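PDB 6KD0: vibralactone Cyclase from Boreostereum vibrans, which catalyses the cyclization that forms the fused bicyclic beta-lactone of vibralactone, on a scaffold of the alpha/beta hydrolase fold. Local coordinates for residues D62-L66 / R119-D123; C278-L283 / P307-F313; P261-H267 / L288-A292; L35-R39 / W106-N110; S131-R135 / K147-A151. One frame throughout, in Å; residues are numbered along the deposited sequence.

Contact 1. Residues D62-L66 / R119-D123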
# COMPACT_ATOMS: atom_id res chain seq x y z
N ASP A 62 8.14 -8.47 -24.99
CA ASP A 62 7.39 -7.74 -26.01
C ASP A 62 6.07 -7.19 -25.48
O ASP A 62 5.46 -6.35 -26.15
CB ASP A 62 7.09 -8.65 -27.20
CG ASP A 62 6.39 -9.93 -26.78
OD1 ASP A 62 7.07 -10.79 -26.18
OD2 ASP A 62 5.18 -10.06 -27.01
N ARG A 63 5.60 -7.64 -24.32
CA ARG A 63 4.25 -7.35 -23.88
C ARG A 63 4.17 -6.13 -22.96
O ARG A 63 3.06 -5.72 -22.60
CB ARG A 63 3.67 -8.58 -23.17
CG ARG A 63 3.44 -9.77 -24.12
CD ARG A 63 2.69 -10.89 -23.43
NE ARG A 63 1.29 -10.57 -23.21
CZ ARG A 63 0.32 -10.77 -24.09
NH1 ARG A 63 0.60 -11.30 -25.27
NH2 ARG A 63 -0.92 -10.43 -23.80
N TYR A 64 5.30 -5.55 -22.59
CA TYR A 64 5.28 -4.35 -21.77
C TYR A 64 6.60 -3.62 -21.97
O TYR A 64 7.60 -4.20 -22.38
CB TYR A 64 5.07 -4.67 -20.29
CG TYR A 64 6.28 -5.34 -19.68
CD1 TYR A 64 6.47 -6.71 -19.81
CD2 TYR A 64 7.26 -4.60 -19.01
CE1 TYR A 64 7.58 -7.33 -19.27
CE2 TYR A 64 8.38 -5.21 -18.47
CZ TYR A 64 8.53 -6.57 -18.60
OH TYR A 64 9.64 -7.20 -18.08
N ARG A 65 6.60 -2.33 -21.64
CA ARG A 65 7.84 -1.58 -21.59
C ARG A 65 7.84 -0.73 -20.34
O ARG A 65 6.79 -0.46 -19.74
CB ARG A 65 8.04 -0.70 -22.84
CG ARG A 65 6.97 0.35 -23.03
CD ARG A 65 7.11 1.08 -24.36
NE ARG A 65 6.10 2.13 -24.49
CZ ARG A 65 6.30 3.39 -24.11
NH1 ARG A 65 7.46 3.73 -23.58
NH2 ARG A 65 5.33 4.29 -24.26
N LEU A 66 9.04 -0.34 -19.93
CA LEU A 66 9.26 0.49 -18.75
C LEU A 66 9.72 1.86 -19.19
O LEU A 66 10.50 1.98 -20.14
CB LEU A 66 10.33 -0.12 -17.85
CG LEU A 66 10.14 -1.58 -17.48
CD1 LEU A 66 11.32 -2.08 -16.67
CD2 LEU A 66 8.83 -1.74 -16.74
N ARG A 119 5.16 -5.22 -13.30
CA ARG A 119 5.32 -5.72 -14.66
C ARG A 119 4.23 -6.73 -14.96
O ARG A 119 3.60 -6.70 -16.03
CB ARG A 119 6.69 -6.37 -14.85
CG ARG A 119 7.86 -5.43 -14.85
CD ARG A 119 9.15 -6.23 -14.82
NE ARG A 119 10.29 -5.45 -14.39
CZ ARG A 119 11.43 -5.34 -15.07
NH1 ARG A 119 11.57 -5.97 -16.24
NH2 ARG A 119 12.41 -4.63 -14.59
N ILE A 120 3.97 -7.62 -14.00
CA ILE A 120 2.94 -8.63 -14.21
C ILE A 120 1.58 -7.97 -14.33
O ILE A 120 0.83 -8.21 -15.29
CB ILE A 120 3.01 -9.67 -13.08
CG1 ILE A 120 4.34 -10.42 -13.20
CG2 ILE A 120 1.81 -10.60 -13.12
CD1 ILE A 120 4.75 -11.14 -11.96
N ILE A 121 1.29 -7.03 -13.42
CA ILE A 121 -0.07 -6.50 -13.31
C ILE A 121 -0.40 -5.67 -14.53
O ILE A 121 -1.51 -5.77 -15.08
CB ILE A 121 -0.24 -5.69 -12.00
CG1 ILE A 121 -0.44 -6.64 -10.81
CG2 ILE A 121 -1.41 -4.70 -12.13
CD1 ILE A 121 -0.36 -5.96 -9.46
N CYS A 122 0.56 -4.87 -15.00
CA CYS A 122 0.29 -4.03 -16.16
C CYS A 122 -0.07 -4.88 -17.37
O CYS A 122 -0.96 -4.52 -18.14
CB CYS A 122 1.48 -3.10 -16.44
SG CYS A 122 2.73 -3.62 -17.64
N ASP A 123 0.54 -6.07 -17.50
CA ASP A 123 0.17 -6.95 -18.61
C ASP A 123 -1.15 -7.65 -18.33
O ASP A 123 -2.00 -7.77 -19.22
CB ASP A 123 1.30 -7.96 -18.84
CG ASP A 123 0.94 -9.05 -19.83
OD1 ASP A 123 0.77 -8.72 -21.02
OD2 ASP A 123 0.86 -10.22 -19.41
O HOH W 1 0.69 -6.58 -22.39
O HOH W 2 -2.34 -9.85 -21.47

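Contact 2. Residues C278-L283 / P307-F313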
# COMPACT_ATOMS: atom_id res chain seq x y z
N CYS A 278 -4.32 -8.45 7.34
CA CYS A 278 -3.71 -9.66 7.88
C CYS A 278 -4.13 -9.80 9.33
O CYS A 278 -4.12 -8.82 10.09
CB CYS A 278 -2.18 -9.61 7.76
SG CYS A 278 -1.62 -9.69 6.05
N GLY A 279 -4.46 -11.03 9.73
CA GLY A 279 -5.05 -11.22 11.05
C GLY A 279 -4.06 -11.09 12.19
O GLY A 279 -4.41 -10.62 13.27
N TRP A 280 -2.82 -11.53 11.98
CA TRP A 280 -1.85 -11.63 13.06
C TRP A 280 -0.89 -10.44 13.00
O TRP A 280 0.27 -10.57 12.63
CB TRP A 280 -1.10 -12.95 12.95
CG TRP A 280 -0.30 -13.36 14.16
CD1 TRP A 280 -0.15 -12.68 15.34
CD2 TRP A 280 0.48 -14.56 14.29
NE1 TRP A 280 0.66 -13.38 16.20
CE2 TRP A 280 1.06 -14.54 15.58
CE3 TRP A 280 0.74 -15.64 13.44
CZ2 TRP A 280 1.89 -15.57 16.03
CZ3 TRP A 280 1.57 -16.66 13.91
CH2 TRP A 280 2.12 -16.62 15.18
N ASP A 281 -1.40 -9.27 13.39
CA ASP A 281 -0.78 -8.01 13.02
C ASP A 281 -1.21 -6.95 14.03
O ASP A 281 -2.42 -6.75 14.22
CB ASP A 281 -1.21 -7.65 11.58
CG ASP A 281 -0.56 -6.38 11.03
OD1 ASP A 281 0.12 -5.63 11.77
OD2 ASP A 281 -0.75 -6.14 9.82
N PRO A 282 -0.27 -6.30 14.72
CA PRO A 282 -0.66 -5.23 15.67
C PRO A 282 -1.41 -4.08 15.01
O PRO A 282 -2.23 -3.43 15.68
CB PRO A 282 0.68 -4.76 16.25
CG PRO A 282 1.69 -5.13 15.19
CD PRO A 282 1.20 -6.45 14.64
N LEU A 283 -1.17 -3.82 13.73
CA LEU A 283 -1.86 -2.76 13.00
C LEU A 283 -3.24 -3.18 12.49
O LEU A 283 -3.89 -2.40 11.79
CB LEU A 283 -1.02 -2.31 11.79
CG LEU A 283 0.32 -1.63 12.06
CD1 LEU A 283 0.96 -1.15 10.74
CD2 LEU A 283 0.17 -0.48 13.04
N PRO A 307 -6.81 -14.51 8.09
CA PRO A 307 -6.53 -14.86 9.49
C PRO A 307 -5.25 -15.68 9.61
O PRO A 307 -4.84 -16.40 8.70
CB PRO A 307 -7.75 -15.68 9.92
CG PRO A 307 -8.52 -16.00 8.70
CD PRO A 307 -8.06 -15.11 7.58
N GLY A 308 -4.61 -15.54 10.77
CA GLY A 308 -3.47 -16.36 11.13
C GLY A 308 -2.19 -16.11 10.37
O GLY A 308 -1.27 -16.93 10.45
N VAL A 309 -2.10 -15.02 9.62
CA VAL A 309 -0.83 -14.69 8.96
C VAL A 309 -0.41 -13.27 9.30
O VAL A 309 -1.26 -12.40 9.55
CB VAL A 309 -0.91 -14.90 7.44
CG1 VAL A 309 -0.86 -16.39 7.14
CG2 VAL A 309 -2.17 -14.29 6.89
N PRO A 310 0.89 -13.00 9.32
CA PRO A 310 1.39 -11.70 9.77
C PRO A 310 1.42 -10.64 8.66
O PRO A 310 1.22 -10.90 7.48
CB PRO A 310 2.80 -12.03 10.24
CG PRO A 310 3.23 -13.10 9.30
CD PRO A 310 2.00 -13.95 9.11
N HIS A 311 1.70 -9.42 9.11
CA HIS A 311 1.92 -8.25 8.27
C HIS A 311 2.93 -8.54 7.16
O HIS A 311 4.08 -8.90 7.43
CB HIS A 311 2.41 -7.12 9.16
CG HIS A 311 2.38 -5.76 8.54
ND1 HIS A 311 1.29 -4.93 8.65
CD2 HIS A 311 3.32 -5.06 7.87
CE1 HIS A 311 1.56 -3.77 8.06
NE2 HIS A 311 2.79 -3.83 7.58
N ALA A 312 2.49 -8.38 5.91
CA ALA A 312 3.36 -8.50 4.74
C ALA A 312 3.91 -9.90 4.54
O ALA A 312 4.99 -10.05 3.95
CB ALA A 312 4.53 -7.52 4.80
N PHE A 313 3.20 -10.93 5.03
CA PHE A 313 3.68 -12.30 4.85
C PHE A 313 3.78 -12.66 3.38
O PHE A 313 4.59 -13.52 3.02
CB PHE A 313 2.75 -13.28 5.56
CG PHE A 313 1.57 -13.68 4.72
CD1 PHE A 313 0.46 -12.86 4.63
CD2 PHE A 313 1.59 -14.87 4.01
CE1 PHE A 313 -0.63 -13.22 3.84
CE2 PHE A 313 0.51 -15.23 3.22
CZ PHE A 313 -0.59 -14.41 3.14
O HOH W 3 2.58 -9.02 11.86

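Contact 3. Residues P261-H267 / L288-A292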
# COMPACT_ATOMS: atom_id res chain seq x y z
N PRO A 261 -4.29 9.41 8.86
CA PRO A 261 -5.44 9.61 7.96
C PRO A 261 -6.78 9.28 8.58
O PRO A 261 -7.80 9.75 8.07
CB PRO A 261 -5.12 8.68 6.78
CG PRO A 261 -4.14 7.67 7.34
CD PRO A 261 -3.31 8.45 8.31
N LEU A 262 -6.81 8.45 9.63
CA LEU A 262 -8.03 8.21 10.39
C LEU A 262 -8.69 9.51 10.83
O LEU A 262 -9.93 9.57 10.96
CB LEU A 262 -7.72 7.36 11.63
CG LEU A 262 -8.90 6.82 12.44
CD1 LEU A 262 -9.53 5.63 11.72
CD2 LEU A 262 -8.44 6.42 13.84
N LEU A 263 -7.90 10.57 11.05
CA LEU A 263 -8.34 11.80 11.70
C LEU A 263 -8.73 12.92 10.72
O LEU A 263 -8.95 14.05 11.16
CB LEU A 263 -7.24 12.30 12.64
CG LEU A 263 -6.78 11.28 13.68
CD1 LEU A 263 -5.72 11.86 14.60
CD2 LEU A 263 -7.97 10.75 14.49
N PHE A 264 -8.79 12.65 9.42
CA PHE A 264 -9.40 13.63 8.53
C PHE A 264 -10.82 13.94 9.01
O PHE A 264 -11.55 13.03 9.42
CB PHE A 264 -9.46 13.13 7.08
CG PHE A 264 -8.20 13.37 6.32
CD1 PHE A 264 -7.95 14.61 5.75
CD2 PHE A 264 -7.24 12.37 6.20
CE1 PHE A 264 -6.79 14.84 5.05
CE2 PHE A 264 -6.06 12.61 5.51
CZ PHE A 264 -5.83 13.84 4.94
N PRO A 265 -11.22 15.21 9.00
CA PRO A 265 -12.57 15.57 9.48
C PRO A 265 -13.68 14.83 8.76
O PRO A 265 -14.71 14.53 9.37
CB PRO A 265 -12.64 17.08 9.21
CG PRO A 265 -11.21 17.53 9.19
CD PRO A 265 -10.41 16.39 8.64
N SER A 266 -13.51 14.51 7.49
CA SER A 266 -14.54 13.82 6.75
C SER A 266 -13.95 12.71 5.90
O SER A 266 -12.91 12.89 5.24
CB SER A 266 -15.29 14.79 5.85
OG SER A 266 -16.13 14.07 4.98
N HIS A 267 -14.61 11.55 5.92
CA HIS A 267 -14.28 10.43 5.05
C HIS A 267 -15.34 10.22 3.98
O HIS A 267 -15.33 9.17 3.33
CB HIS A 267 -14.09 9.14 5.85
CG HIS A 267 -13.03 9.24 6.90
ND1 HIS A 267 -11.70 9.46 6.59
CD2 HIS A 267 -13.09 9.15 8.25
CE1 HIS A 267 -11.00 9.51 7.71
NE2 HIS A 267 -11.81 9.33 8.73
N LEU A 288 -9.00 -1.92 10.48
CA LEU A 288 -10.42 -2.27 10.50
C LEU A 288 -11.28 -1.08 10.92
O LEU A 288 -12.36 -0.86 10.37
CB LEU A 288 -10.65 -3.46 11.43
CG LEU A 288 -9.99 -4.78 11.01
CD1 LEU A 288 -10.34 -5.87 12.01
CD2 LEU A 288 -10.43 -5.15 9.61
N LEU A 289 -10.78 -0.28 11.85
CA LEU A 289 -11.50 0.91 12.27
C LEU A 289 -11.60 1.91 11.13
O LEU A 289 -12.68 2.48 10.89
CB LEU A 289 -10.79 1.54 13.47
CG LEU A 289 -11.31 2.87 13.97
CD1 LEU A 289 -12.75 2.70 14.41
CD2 LEU A 289 -10.42 3.34 15.11
N TYR A 290 -10.49 2.15 10.43
CA TYR A 290 -10.51 3.08 9.30
C TYR A 290 -11.52 2.62 8.26
O TYR A 290 -12.33 3.41 7.75
CB TYR A 290 -9.10 3.21 8.67
CG TYR A 290 -9.07 4.14 7.47
CD1 TYR A 290 -9.40 3.69 6.18
CD2 TYR A 290 -8.74 5.48 7.61
CE1 TYR A 290 -9.40 4.53 5.10
CE2 TYR A 290 -8.74 6.35 6.53
CZ TYR A 290 -9.08 5.86 5.28
OH TYR A 290 -9.07 6.71 4.21
N HIS A 291 -11.53 1.32 7.97
CA HIS A 291 -12.49 0.77 7.02
C HIS A 291 -13.93 0.97 7.49
O HIS A 291 -14.82 1.28 6.69
CB HIS A 291 -12.18 -0.70 6.79
CG HIS A 291 -13.27 -1.43 6.09
ND1 HIS A 291 -14.21 -2.19 6.77
CD2 HIS A 291 -13.57 -1.53 4.78
CE1 HIS A 291 -15.04 -2.73 5.89
NE2 HIS A 291 -14.67 -2.36 4.68
N ALA A 292 -14.17 0.76 8.79
CA ALA A 292 -15.51 0.95 9.34
C ALA A 292 -15.97 2.39 9.18
O ALA A 292 -17.11 2.66 8.80
CB ALA A 292 -15.53 0.53 10.81

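Contact 4. Residues L35-R39 / W106-N110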
# COMPACT_ATOMS: atom_id res chain seq x y z
N LEU A 35 18.35 0.40 11.64
CA LEU A 35 17.72 0.75 10.37
C LEU A 35 18.53 0.28 9.17
O LEU A 35 17.98 -0.24 8.19
CB LEU A 35 17.49 2.26 10.29
CG LEU A 35 16.75 2.72 9.03
CD1 LEU A 35 15.47 1.91 8.78
CD2 LEU A 35 16.44 4.18 9.13
N GLU A 36 19.86 0.45 9.22
CA GLU A 36 20.68 0.06 8.08
C GLU A 36 20.59 -1.44 7.82
O GLU A 36 20.57 -1.86 6.66
CB GLU A 36 22.14 0.47 8.28
CG GLU A 36 22.85 -0.22 9.41
CD GLU A 36 22.83 0.58 10.70
OE1 GLU A 36 23.71 0.31 11.57
OE2 GLU A 36 21.94 1.47 10.86
N ALA A 37 20.46 -2.25 8.87
CA ALA A 37 20.32 -3.69 8.68
C ALA A 37 18.96 -4.03 8.09
O ALA A 37 18.84 -4.98 7.30
CB ALA A 37 20.54 -4.43 9.99
N ARG A 38 17.91 -3.28 8.43
CA ARG A 38 16.59 -3.54 7.85
C ARG A 38 16.55 -3.15 6.37
O ARG A 38 16.02 -3.90 5.53
CB ARG A 38 15.54 -2.77 8.66
CG ARG A 38 15.37 -3.29 10.08
CD ARG A 38 14.72 -2.26 11.02
NE ARG A 38 14.66 -2.74 12.40
CZ ARG A 38 13.72 -3.55 12.88
NH1 ARG A 38 12.73 -3.98 12.11
NH2 ARG A 38 13.77 -3.92 14.16
N ARG A 39 17.10 -1.99 6.03
CA ARG A 39 17.23 -1.62 4.62
C ARG A 39 18.04 -2.66 3.85
O ARG A 39 17.65 -3.08 2.75
CB ARG A 39 17.87 -0.24 4.51
CG ARG A 39 16.95 0.88 5.00
CD ARG A 39 17.66 2.25 5.09
NE ARG A 39 16.68 3.32 5.26
CZ ARG A 39 16.96 4.58 5.61
NH1 ARG A 39 18.22 4.96 5.84
NH2 ARG A 39 15.97 5.46 5.72
N TRP A 106 7.66 3.70 6.15
CA TRP A 106 8.05 5.07 5.80
C TRP A 106 9.57 5.26 5.72
O TRP A 106 10.03 6.31 5.24
CB TRP A 106 7.48 6.12 6.76
CG TRP A 106 6.00 6.10 6.90
CD1 TRP A 106 5.07 6.34 5.91
CD2 TRP A 106 5.26 5.84 8.10
NE1 TRP A 106 3.79 6.23 6.43
CE2 TRP A 106 3.88 5.93 7.77
CE3 TRP A 106 5.63 5.53 9.42
CZ2 TRP A 106 2.88 5.72 8.72
CZ3 TRP A 106 4.63 5.33 10.36
CH2 TRP A 106 3.27 5.42 10.00
N ALA A 107 10.34 4.26 6.17
CA ALA A 107 11.78 4.37 6.33
C ALA A 107 12.57 3.51 5.36
O ALA A 107 13.80 3.63 5.31
CB ALA A 107 12.18 4.00 7.78
N ILE A 108 11.91 2.63 4.60
CA ILE A 108 12.59 1.68 3.73
C ILE A 108 11.89 1.69 2.37
O ILE A 108 10.67 1.85 2.30
CB ILE A 108 12.55 0.27 4.34
CG1 ILE A 108 13.12 0.26 5.75
CG2 ILE A 108 13.22 -0.76 3.41
CD1 ILE A 108 12.75 -1.01 6.55
N GLY A 109 12.67 1.54 1.30
CA GLY A 109 12.16 1.00 0.06
C GLY A 109 12.17 1.99 -1.08
O GLY A 109 12.49 3.17 -0.93
N ASN A 110 11.81 1.47 -2.25
CA ASN A 110 11.75 2.19 -3.51
C ASN A 110 10.98 1.30 -4.48
O ASN A 110 10.41 0.29 -4.09
CB ASN A 110 13.17 2.57 -4.00
CG ASN A 110 14.00 1.37 -4.48
OD1 ASN A 110 13.58 0.21 -4.43
ND2 ASN A 110 15.21 1.68 -4.97

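Contact 5. Residues S131-R135 / K147-A151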
# COMPACT_ATOMS: atom_id res chain seq x y z
N SER A 131 4.97 3.80 -10.14
CA SER A 131 5.59 3.55 -8.84
C SER A 131 6.57 4.68 -8.56
O SER A 131 7.31 5.09 -9.45
CB SER A 131 6.31 2.21 -8.85
OG SER A 131 6.69 1.84 -7.53
N ILE A 132 6.61 5.18 -7.32
CA ILE A 132 7.41 6.38 -7.05
C ILE A 132 8.31 6.18 -5.83
O ILE A 132 7.96 5.49 -4.86
CB ILE A 132 6.54 7.65 -6.90
CG1 ILE A 132 5.96 7.80 -5.48
CG2 ILE A 132 5.48 7.69 -8.00
CD1 ILE A 132 4.90 6.75 -5.10
N ASP A 133 9.49 6.82 -5.89
CA ASP A 133 10.49 6.74 -4.83
C ASP A 133 10.33 7.93 -3.89
O ASP A 133 11.14 8.86 -3.86
CB ASP A 133 11.89 6.70 -5.44
CG ASP A 133 12.16 5.40 -6.20
OD1 ASP A 133 11.37 4.45 -6.05
OD2 ASP A 133 13.17 5.34 -6.94
N TYR A 134 9.25 7.89 -3.10
CA TYR A 134 9.00 8.96 -2.14
C TYR A 134 10.10 8.98 -1.08
O TYR A 134 10.72 7.96 -0.77
CB TYR A 134 7.61 8.80 -1.51
CG TYR A 134 7.35 7.52 -0.73
CD1 TYR A 134 7.76 7.38 0.60
CD2 TYR A 134 6.66 6.45 -1.32
CE1 TYR A 134 7.51 6.19 1.32
CE2 TYR A 134 6.39 5.28 -0.61
CZ TYR A 134 6.82 5.16 0.70
OH TYR A 134 6.56 4.00 1.39
N ARG A 135 10.35 10.16 -0.51
CA ARG A 135 11.45 10.29 0.43
C ARG A 135 11.18 9.51 1.72
O ARG A 135 10.04 9.43 2.19
CB ARG A 135 11.72 11.77 0.72
CG ARG A 135 12.74 12.35 -0.25
CD ARG A 135 12.90 13.85 -0.06
NE ARG A 135 11.75 14.58 -0.60
CZ ARG A 135 11.62 15.90 -0.61
NH1 ARG A 135 12.58 16.68 -0.09
NH2 ARG A 135 10.54 16.46 -1.12
N LYS A 147 3.78 14.22 0.90
CA LYS A 147 3.79 15.26 -0.12
C LYS A 147 4.43 14.77 -1.41
O LYS A 147 3.95 15.11 -2.50
CB LYS A 147 4.49 16.51 0.41
CG LYS A 147 3.64 17.29 1.43
CD LYS A 147 4.29 18.64 1.78
CE LYS A 147 3.50 19.38 2.86
NZ LYS A 147 2.05 19.50 2.51
N ASP A 148 5.50 13.95 -1.33
CA ASP A 148 6.08 13.36 -2.54
C ASP A 148 5.08 12.45 -3.23
O ASP A 148 4.96 12.48 -4.46
CB ASP A 148 7.34 12.55 -2.21
CG ASP A 148 8.54 13.43 -1.83
OD1 ASP A 148 8.46 14.68 -1.90
OD2 ASP A 148 9.58 12.84 -1.47
N VAL A 149 4.38 11.61 -2.47
CA VAL A 149 3.38 10.73 -3.06
C VAL A 149 2.32 11.55 -3.78
O VAL A 149 1.89 11.21 -4.90
CB VAL A 149 2.77 9.83 -1.97
CG1 VAL A 149 1.53 9.09 -2.49
CG2 VAL A 149 3.83 8.83 -1.44
N TYR A 150 1.93 12.67 -3.18
CA TYR A 150 0.90 13.50 -3.79
C TYR A 150 1.41 14.19 -5.05
O TYR A 150 0.70 14.28 -6.05
CB TYR A 150 0.41 14.54 -2.79
CG TYR A 150 -0.89 15.19 -3.20
CD1 TYR A 150 -2.07 14.46 -3.25
CD2 TYR A 150 -0.94 16.54 -3.51
CE1 TYR A 150 -3.25 15.06 -3.61
CE2 TYR A 150 -2.13 17.15 -3.87
CZ TYR A 150 -3.27 16.41 -3.92
OH TYR A 150 -4.45 17.02 -4.27
N ALA A 151 2.63 14.72 -5.00
CA ALA A 151 3.21 15.33 -6.19
C ALA A 151 3.29 14.32 -7.34
O ALA A 151 3.01 14.66 -8.50
CB ALA A 151 4.59 15.89 -5.87
O HOH W 4 11.39 11.69 -3.58

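Contact 1. Residues D62-L66 / R119-D123
Arg63 and Asp123 form a salt bridge: NE of the arginine donates to OD1 of the aspartate, 2.9 Å away. The guanidinium stands almost square to the carboxylate, with planes 85° apart, and the bond reaches OD1 from its syn side, somewhat out of the carboxylate plane. A water extends the link, accepting from Arg63 NH2 at 2.8 Å and donating to the backbone O of Asp123 at 3.1 Å. At the other end, Arg119 lays its aliphatic chain over one face of the Tyr64 ring, CG 3.7 Å from CE2. The chain stays extended from CG to NE, which carries it past the ring's rim until NH1 donates to Tyr64 OH at 2.9 Å, near the guanidinium plane. This is how the outermost strand 64-73 of the alpha/beta hydrolase sheet is tied to helix 115-125, their short segments running at 133° to each other. Cys122 SG lies against Tyr64 CB (3.7 Å), oblique to the ring. Over one face of the Arg119 guanidinium sits the methyl Leu66 CD1, 3.5 Å from NH2. Further out, Asp115 makes a salt bridge with that same NH2, Pro59 touches both Tyr64 and Asp123, and Arg81 and Tyr83 of strand 76-85 pack on Leu66.

Contact 2. Residues C278-L283 / P307-F313
Asp281 and His311 both carry CG trans to their backbone N (chi1 -177° and -166°), which points carboxylate and imidazole at each other from two separate loops. His311 ND1 donates to Asp281 OD2 over 2.6 Å. The oxygen lies in the plane of the ring, whereas the hydrogen bond reaches it on the syn side but well out of the carboxylate plane, the two flat groups being 85° apart. The second carboxylate oxygen is held by its own loop: Leu283 N donates to Asp281 OD1 at 3.0 Å from above the carboxylate plane, a capping bond that helps fix the rotation of the acid. Leu283 CD1 adds an apolar touch 3.8 Å from His311 CE1. With His311 NE2 bonded to Ser177 OG, this has the geometry of a Ser-His-Asp charge relay and is probably the catalytic triad of this alpha/beta hydrolase.

Backbone links bring the loops together. Trp280 N donates to Val309 O at 3.0 Å, and a water bridges Trp280 O to His311 N, 2.9 Å from each. Cys278 SG approaches the edge of the Phe313 ring, 4.0 Å from CD1. The two loops leave the ends of neighbouring parallel strands 273-278 and 301-307; helix 321-338 packs on Cys278, Val309 and Phe313, helix 18-24 covers Val309 and Pro310, and helix 239-249 meets Leu283.

Contact 3. Residues P261-H267 / L288-A292
Leu262 and Tyr290 meet as a branched tip against the root of an aromatic side chain. The leucine puts CG opposite its backbone N (chi1 -171°), and this swings CD1 onto the helix, 3.6 Å from Tyr290 CA and 3.9 Å from Tyr290 CB. Its other methyl, CD2, faces CD2 of Leu289 at 3.9 Å, the two leucines crossing at about a right angle.

Tyr290 sets its ring edge-on to the 3-10 segment 261-263. CE2 of the tyrosine comes 3.8 Å from Pro261 O, and both that oxygen and Leu262 CA lie near the ring plane, so the tyrosine presents a rim to the turn. His267, further along the loop, meets the ring obliquely, its CE1 4.1 Å from Tyr290 CE2 and the two ring planes at 68°. Two hydrogen bonds set the imidazole in this pose: NE2 of His267 donates to Leu262 O at 2.9 Å, closing the loop on itself, while ND1 pairs with His188 of helix 178-192. No hydrogen bond joins residues 261-267 to 288-292, so the contact rests on packing.

Helix 284-296 links parallel strands 273-278 and 301-307, and the contact therefore seats the loop before the first strand against the helix of a beta-alpha-beta crossover, the repeating unit of the alpha/beta hydrolase fold.

Contact 4. Residues L35-R39 / W106-N110
Arg39 and Ala107 supply the polar part of the contact. The arginine grips one backbone oxygen side-on with two nitrogens, NE and NH2, each 2.9 Å from Ala107 O. That oxygen lies in the guanidinium plane, and the NE bond runs nearly straight out along the carbonyl. An extended chain from CG to NE lets Arg39 span the gap from the helix, while Leu35 CD2 of its own segment covers one face of the guanidinium, centred on it, 3.5 Å above the plane. NH2 also forms a salt bridge with Glu139.

The apolar part gathers round Ile108. Its CG1 lies 4.0 Å from Arg39 CG, and its CD1 touches Arg38 CB at 3.9 Å. Leu35 CD1 meets Ala107 CB at 4.0 Å, sliding past the isoleucine in the opposite direction.

Trp106 directly follows a His-Cys-Gly-Gly run resembling the HGGG motif that builds the oxyanion hole in lipases of the hormone-sensitive family, so helix 35-54 probably borders the active-site loop. That loop leads from strand 97-101 to helix 115-125. Beside it, helix 239-249 packs through Trp244 on Leu35 and Arg38, and helix 178-192 touches Trp106 through Ala178 and Leu182.

Contact 5. Residues S131-R135 / K147-A151
Arg135 and Asp148 make a two-pronged salt bridge that ties the chain leading on from strand 128-132 to helix 144-158 in the alpha/beta hydrolase core. Arg135 NE donates to Asp148 OD2 at 2.9 Å and Arg135 NH2 to Asp148 OD1 at 2.8 Å, both along syn lone pairs, with guanidinium and carboxylate only 9° from coplanar and both bonds nearly straight. OD2 has a further donor: Arg135 N reaches its anti lone pair at 2.9 Å. The arginine thus holds the buried acid by main chain and side chain together, the bend at chi3 (-74°) turning the guanidinium's NE/NH2 edge to the two oxygens. A water also donates to Asp148 OD2 and to Asp133 O. Such a set of donors would be expected to favour the ionised carboxylate.

Next to the polar group, Val149 CG2 lies 3.7 Å from Tyr134 CD2, oblique to the ring, the two side chains side by side and pointing the same way. Ile132 CD1 extends the apolar layer to the same methyl at 4.3 Å. Tyr134 also stacks on His102 and bonds its backbone O. Around this, helix 178-192 places Leu182 on Tyr134 and Val149, strand 97-101 sends Val101 to both, and strand 76-85 lines Ile132 and Asp148 with Met78.

Along the chain, contacts 1 and 4 interleave, as do contacts 2 and 3, while contact 5 lies in series with all the others. Contact 1 sits at the edge formed by strand 64-73, contact 3 on the opposite side of the chain's centre, their centres about 34 Å apart. Helix 115-125 of contact 1 leads into strand 128-132 of contact 5, and both contacts reach the same eight-stranded sheet. Contacts 4 and 5, centres about 16 Å apart, touch where Asn110 CB packs 3.3 Å from Asp133 OD1. Contact 2 bears the probable catalytic histidine and acid; contacts 3 and 4 approach it to about 5 and 7 Å at their nearest atoms, without touching it.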